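Local coordinates for uncharacterized protein (Xanthomonas axonopodis pv. citri, PDB 3OV5) that probably serves as a VirB7 component of a bacterial type IV secretion system at the outer membrane, contributing a globular N0-like domain, at residues Y4-M18 with D37-S51. Numbering follows the deposited sequence. Where two conformers were deposited one is given.
With IPA (isopropyl alcohol), chain B.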
loop_
_atom_site.group_PDB
_atom_site.type_symbol
_atom_site.label_atom_id
_atom_site.label_comp_id
_atom_site.label_asym_id
_atom_site.label_seq_id
_atom_site.Cartn_x
_atom_site.Cartn_y
_atom_site.Cartn_z
ATOM N N TYR A 4 -14.514 7.367 5.437
ATOM C CA TYR A 4 -13.476 7.050 4.446
ATOM C C TYR A 4 -12.862 5.685 4.712
ATOM O O TYR A 4 -12.480 5.354 5.841
ATOM C CB TYR A 4 -12.374 8.096 4.452
ATOM C CG TYR A 4 -11.213 7.734 3.563
ATOM C CD1 TYR A 4 -11.194 8.075 2.214
ATOM C CD2 TYR A 4 -10.143 6.994 4.063
ATOM C CE1 TYR A 4 -10.123 7.711 1.376
ATOM C CE2 TYR A 4 -9.094 6.617 3.248
ATOM C CZ TYR A 4 -9.075 6.990 1.913
ATOM O OH TYR A 4 -8.017 6.612 1.107
ATOM N N THR A 5 -12.711 4.912 3.646
ATOM C CA THR A 5 -12.026 3.610 3.764
ATOM C C THR A 5 -10.930 3.492 2.757
ATOM O O THR A 5 -11.008 3.917 1.595
ATOM C CB THR A 5 -12.895 2.362 3.513
ATOM O OG1 THR A 5 -13.526 2.513 2.241
ATOM C CG2 THR A 5 -13.942 2.189 4.586
ATOM N N TYR A 6 -9.840 2.913 3.245
ATOM C CA TYR A 6 -8.719 2.502 2.408
ATOM C C TYR A 6 -9.148 1.251 1.636
ATOM O O TYR A 6 -9.549 0.251 2.224
ATOM C CB TYR A 6 -7.481 2.179 3.254
ATOM C CG TYR A 6 -6.955 3.382 3.971
ATOM C CD1 TYR A 6 -6.121 4.282 3.311
ATOM C CD2 TYR A 6 -7.346 3.673 5.278
ATOM C CE1 TYR A 6 -5.638 5.428 3.957
ATOM C CE2 TYR A 6 -6.909 4.829 5.915
ATOM C CZ TYR A 6 -6.048 5.689 5.254
ATOM O OH TYR A 6 -5.606 6.808 5.919
ATOM N N GLN A 7 -9.059 1.343 0.314
ATOM C CA GLN A 7 -9.464 0.286 -0.599
ATOM C C GLN A 7 -8.888 0.575 -1.965
ATOM O O GLN A 7 -8.484 1.718 -2.244
ATOM C CB GLN A 7 -10.989 0.161 -0.680
ATOM C CG GLN A 7 -11.644 1.429 -1.198
ATOM C CD GLN A 7 -13.137 1.300 -1.361
ATOM O OE1 GLN A 7 -13.718 0.224 -1.389
ATOM N NE2 GLN A 7 -13.788 2.439 -1.483
ATOM N N ALA A 8 -8.916 -0.423 -2.845
ATOM C CA ALA A 8 -8.720 -0.168 -4.261
ATOM C C ALA A 8 -10.028 0.345 -4.853
ATOM O O ALA A 8 -11.117 -0.053 -4.437
ATOM C CB ALA A 8 -8.282 -1.440 -4.989
ATOM N N THR A 9 -9.906 1.236 -5.829
ATOM C CA THR A 9 -11.064 1.811 -6.497
ATOM C C THR A 9 -10.842 1.774 -7.977
ATOM O O THR A 9 -9.748 1.496 -8.421
ATOM C CB THR A 9 -11.280 3.260 -6.094
ATOM O OG1 THR A 9 -10.234 4.087 -6.635
ATOM C CG2 THR A 9 -11.402 3.401 -4.619
ATOM N N PRO A 10 -11.904 2.054 -8.764
ATOM C CA PRO A 10 -11.736 2.077 -10.220
ATOM C C PRO A 10 -10.598 2.978 -10.724
ATOM O O PRO A 10 -9.994 2.684 -11.737
ATOM C CB PRO A 10 -13.106 2.581 -10.726
ATOM C CG PRO A 10 -14.060 2.063 -9.736
ATOM C CD PRO A 10 -13.328 2.287 -8.421
ATOM N N MET A 11 -10.266 4.029 -9.988
ATOM C CA MET A 11 -9.215 4.961 -10.356
ATOM C C MET A 11 -7.810 4.351 -10.311
ATOM O O MET A 11 -6.869 4.848 -10.952
ATOM C CB MET A 11 -9.262 6.189 -9.387
ATOM C CG MET A 11 -8.297 7.233 -9.659
ATOM S SD MET A 11 -8.770 8.472 -8.502
ATOM C CE MET A 11 -7.297 9.463 -8.741
ATOM N N ASP A 12 -7.634 3.330 -9.473
ATOM C CA ASP A 12 -6.309 2.852 -9.117
ATOM C C ASP A 12 -5.983 1.635 -9.976
ATOM O O ASP A 12 -6.673 0.602 -9.952
ATOM C CB ASP A 12 -6.294 2.370 -7.686
ATOM C CG ASP A 12 -6.812 3.377 -6.707
ATOM O OD1 ASP A 12 -7.668 2.958 -5.911
ATOM O OD2 ASP A 12 -6.365 4.555 -6.718
ATOM N N GLY A 13 -4.921 1.746 -10.740
ATOM C CA GLY A 13 -4.460 0.602 -11.562
ATOM C C GLY A 13 -3.256 -0.145 -11.017
ATOM O O GLY A 13 -3.048 -1.325 -11.359
ATOM N N THR A 14 -2.434 0.534 -10.213
ATOM C CA THR A 14 -1.185 -0.053 -9.800
ATOM C C THR A 14 -0.962 0.142 -8.324
ATOM O O THR A 14 -1.611 0.986 -7.674
ATOM C CB THR A 14 0.030 0.546 -10.554
ATOM O OG1 THR A 14 0.307 1.857 -10.033
ATOM C CG2 THR A 14 -0.192 0.637 -12.066
ATOM N N LEU A 15 0.002 -0.600 -7.795
ATOM C CA LEU A 15 0.384 -0.515 -6.400
ATOM C C LEU A 15 0.813 0.920 -6.040
ATOM O O LEU A 15 0.319 1.500 -5.059
ATOM C CB LEU A 15 1.522 -1.502 -6.131
ATOM C CG LEU A 15 2.107 -1.495 -4.735
ATOM C CD1 LEU A 15 1.075 -1.809 -3.664
ATOM C CD2 LEU A 15 3.283 -2.484 -4.675
ATOM N N LYS A 16 1.762 1.475 -6.794
ATOM C CA LYS A 16 2.273 2.795 -6.476
ATOM C C LYS A 16 1.168 3.844 -6.598
ATOM O O LYS A 16 1.112 4.748 -5.771
ATOM C CB LYS A 16 3.461 3.141 -7.381
ATOM C CG LYS A 16 4.154 4.446 -6.973
ATOM C CD LYS A 16 5.359 4.745 -7.864
ATOM C CE LYS A 16 4.970 4.996 -9.285
ATOM N NZ LYS A 16 6.150 5.368 -10.135
ATOM N N THR A 17 0.371 3.769 -7.660
ATOM C CA THR A 17 -0.628 4.820 -7.862
ATOM C C THR A 17 -1.759 4.728 -6.836
ATOM O O THR A 17 -2.281 5.771 -6.397
ATOM C CB THR A 17 -1.106 4.868 -9.307
ATOM O OG1 THR A 17 -1.704 3.662 -9.699
ATOM C CG2 THR A 17 0.042 5.275 -10.256
ATOM N N MET A 18 -2.156 3.513 -6.442
ATOM C CA MET A 18 -3.118 3.386 -5.362
ATOM C C MET A 18 -2.556 4.015 -4.102
ATOM O O MET A 18 -3.239 4.771 -3.388
ATOM C CB MET A 18 -3.484 1.926 -5.107
ATOM C CG MET A 18 -4.574 1.789 -4.045
ATOM S SD MET A 18 -5.026 0.091 -3.706
ATOM C CE MET A 18 -3.529 -0.457 -2.844
ATOM N N ASP A 37 6.974 -0.361 -10.499
ATOM C CA ASP A 37 5.599 -0.460 -10.046
ATOM C C ASP A 37 5.087 -1.865 -10.420
ATOM O O ASP A 37 5.715 -2.605 -11.186
ATOM C CB ASP A 37 4.803 0.677 -10.708
ATOM C CG ASP A 37 3.491 0.993 -10.033
ATOM O OD1 ASP A 37 2.842 1.958 -10.539
ATOM O OD2 ASP A 37 3.108 0.339 -9.036
ATOM N N TYR A 38 3.933 -2.200 -9.867
ATOM C CA TYR A 38 3.266 -3.487 -10.097
ATOM C C TYR A 38 1.800 -3.244 -10.252
ATOM O O TYR A 38 1.213 -2.378 -9.585
ATOM C CB TYR A 38 3.449 -4.443 -8.899
ATOM C CG TYR A 38 4.855 -4.900 -8.803
ATOM C CD1 TYR A 38 5.370 -5.817 -9.742
ATOM C CD2 TYR A 38 5.711 -4.404 -7.841
ATOM C CE1 TYR A 38 6.668 -6.198 -9.732
ATOM C CE2 TYR A 38 7.033 -4.831 -7.816
ATOM C CZ TYR A 38 7.492 -5.711 -8.770
ATOM O OH TYR A 38 8.781 -6.132 -8.764
ATOM N N THR A 39 1.151 -4.030 -11.100
ATOM C CA THR A 39 -0.286 -3.966 -11.168
ATOM C C THR A 39 -0.869 -4.409 -9.825
ATOM O O THR A 39 -0.257 -5.156 -9.063
ATOM C CB THR A 39 -0.823 -4.772 -12.329
ATOM O OG1 THR A 39 -2.128 -4.278 -12.628
ATOM C CG2 THR A 39 -0.923 -6.191 -12.001
ATOM N N LEU A 40 -2.092 -3.963 -9.551
ATOM C CA LEU A 40 -2.855 -4.496 -8.446
ATOM C C LEU A 40 -3.301 -5.906 -8.787
ATOM O O LEU A 40 -3.903 -6.133 -9.854
ATOM C CB LEU A 40 -4.087 -3.616 -8.172
ATOM C CG LEU A 40 -3.738 -2.182 -7.762
ATOM C CD1 LEU A 40 -4.992 -1.320 -7.619
ATOM C CD2 LEU A 40 -2.965 -2.146 -6.466
ATOM N N ILE A 41 -3.069 -6.845 -7.881
ATOM C CA ILE A 41 -3.558 -8.211 -8.066
ATOM C C ILE A 41 -4.872 -8.410 -7.341
ATOM O O ILE A 41 -5.213 -7.666 -6.416
ATOM C CB ILE A 41 -2.486 -9.257 -7.661
ATOM C CG1 ILE A 41 -2.042 -9.092 -6.205
ATOM C CG2 ILE A 41 -1.309 -9.124 -8.584
ATOM C CD1 ILE A 41 -1.234 -10.312 -5.729
ATOM N N GLY A 42 -5.625 -9.408 -7.782
ATOM C CA GLY A 42 -6.950 -9.668 -7.242
ATOM C C GLY A 42 -7.119 -9.539 -5.741
ATOM O O GLY A 42 -8.089 -8.939 -5.316
ATOM N N PRO A 43 -6.217 -10.118 -4.918
ATOM C CA PRO A 43 -6.361 -10.044 -3.461
ATOM C C PRO A 43 -6.452 -8.625 -2.896
ATOM O O PRO A 43 -6.950 -8.448 -1.788
ATOM C CB PRO A 43 -5.116 -10.804 -2.937
ATOM C CG PRO A 43 -4.668 -11.628 -4.011
ATOM C CD PRO A 43 -5.155 -11.060 -5.312
ATOM N N VAL A 44 -5.951 -7.629 -3.623
ATOM C CA VAL A 44 -6.095 -6.254 -3.148
ATOM C C VAL A 44 -7.576 -5.860 -3.032
ATOM O O VAL A 44 -7.922 -4.993 -2.223
ATOM C CB VAL A 44 -5.329 -5.263 -4.067
ATOM C CG1 VAL A 44 -5.489 -3.846 -3.638
ATOM C CG2 VAL A 44 -3.874 -5.591 -4.146
ATOM N N SER A 45 -8.441 -6.519 -3.818
ATOM C CA SER A 45 -9.879 -6.215 -3.793
ATOM C C SER A 45 -10.521 -6.567 -2.448
ATOM O O SER A 45 -11.635 -6.118 -2.169
ATOM C CB SER A 45 -10.545 -6.887 -4.980
ATOM O OG SER A 45 -10.094 -6.228 -6.169
ATOM N N ALA A 46 -9.860 -7.330 -1.595
ATOM C CA ALA A 46 -10.379 -7.653 -0.270
ATOM C C ALA A 46 -10.251 -6.493 0.713
ATOM O O ALA A 46 -10.891 -6.514 1.764
ATOM C CB ALA A 46 -9.676 -8.891 0.279
ATOM N N ILE A 47 -9.396 -5.504 0.422
ATOM C CA ILE A 47 -9.085 -4.497 1.426
ATOM C C ILE A 47 -10.169 -3.435 1.459
ATOM O O ILE A 47 -10.490 -2.821 0.430
ATOM C CB ILE A 47 -7.738 -3.847 1.124
ATOM C CG1 ILE A 47 -6.641 -4.926 1.074
ATOM C CG2 ILE A 47 -7.445 -2.756 2.153
ATOM C CD1 ILE A 47 -5.266 -4.377 0.657
ATOM N N SER A 48 -10.728 -3.208 2.633
ATOM C CA SER A 48 -11.694 -2.137 2.814
ATOM C C SER A 48 -11.775 -1.858 4.292
ATOM O O SER A 48 -12.478 -2.558 5.022
ATOM C CB SER A 48 -13.072 -2.554 2.288
ATOM O OG SER A 48 -14.047 -1.573 2.604
ATOM N N THR A 49 -11.045 -0.850 4.747
ATOM C CA THR A 49 -10.944 -0.587 6.176
ATOM C C THR A 49 -10.673 0.869 6.439
ATOM O O THR A 49 -9.978 1.536 5.670
ATOM C CB THR A 49 -9.849 -1.472 6.827
ATOM O OG1 THR A 49 -9.646 -1.071 8.185
ATOM C CG2 THR A 49 -8.540 -1.335 6.089
ATOM N N THR A 50 -11.206 1.378 7.552
ATOM C CA THR A 50 -10.911 2.730 7.982
ATOM C C THR A 50 -9.506 2.863 8.589
ATOM O O THR A 50 -9.047 3.983 8.814
ATOM C CB THR A 50 -11.934 3.244 9.021
ATOM O OG1 THR A 50 -11.882 2.381 10.160
ATOM C CG2 THR A 50 -13.342 3.307 8.434
ATOM N N SER A 51 -8.850 1.733 8.890
ATOM C CA SER A 51 -7.551 1.735 9.565
ATOM C C SER A 51 -6.417 1.713 8.565
ATOM O O SER A 51 -6.270 0.732 7.834
ATOM C CB SER A 51 -7.470 0.499 10.448
ATOM O OG SER A 51 -6.139 0.291 10.900
HETATM C C1 IPA B . -14.231 2.833 11.790
HETATM C C2 IPA B . -15.158 1.638 11.716
HETATM C C3 IPA B . -16.496 2.002 11.097
HETATM O O2 IPA B . -14.569 0.570 11.000
#
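The Tyr-6 ring presents its edge to the 37-51 segment: Thr-50 O lies in the ring plane, 3.7 Å from Tyr-6 CE2, while Tyr-4 CE2 sits over the centre of one face, 3.6 Å above it. Beside the ring Tyr-6 and Thr-49 form an antiparallel hydrogen-bonded pair, Tyr-6 N giving to Thr-49 O (2.8 Å) and Thr-49 N returning to Tyr-6 O (3.1 Å). The second flat group, the Asp-37 carboxylate, is gripped at both oxygens. Thr-14 OG1 donates to the syn side of Asp-37 OD1 at 2.6 Å, and Lys-16 N to the syn side of Asp-37 OD2 at 2.9 Å, both tilted out of the plane; Tyr-38 N reaches Asp-37 OD2 from the face opposite Lys-16 N, which should fix the carboxylate's rotation. Thr-14 OG1, set between its backbone N and carbonyl carbon (chi1 75°), also accepts from Thr-17 N (3.0 Å), an N-cap of helix 15-24. Leu-15 N donates almost linearly (174°) to Tyr-38 O. Between these polar ends Met-18, bent at chi3 (71°), meets Val-44 CG1 tip to tip through SD at 4.0 Å, and its CE touches Leu-40 CD2. The short 6-7/48-49 pair packed with helices 15-24 and 52-63, the mixed sheet of 29-32, 76-81 and 68-73 beyond, is consistent with the secretin-type N0 fold.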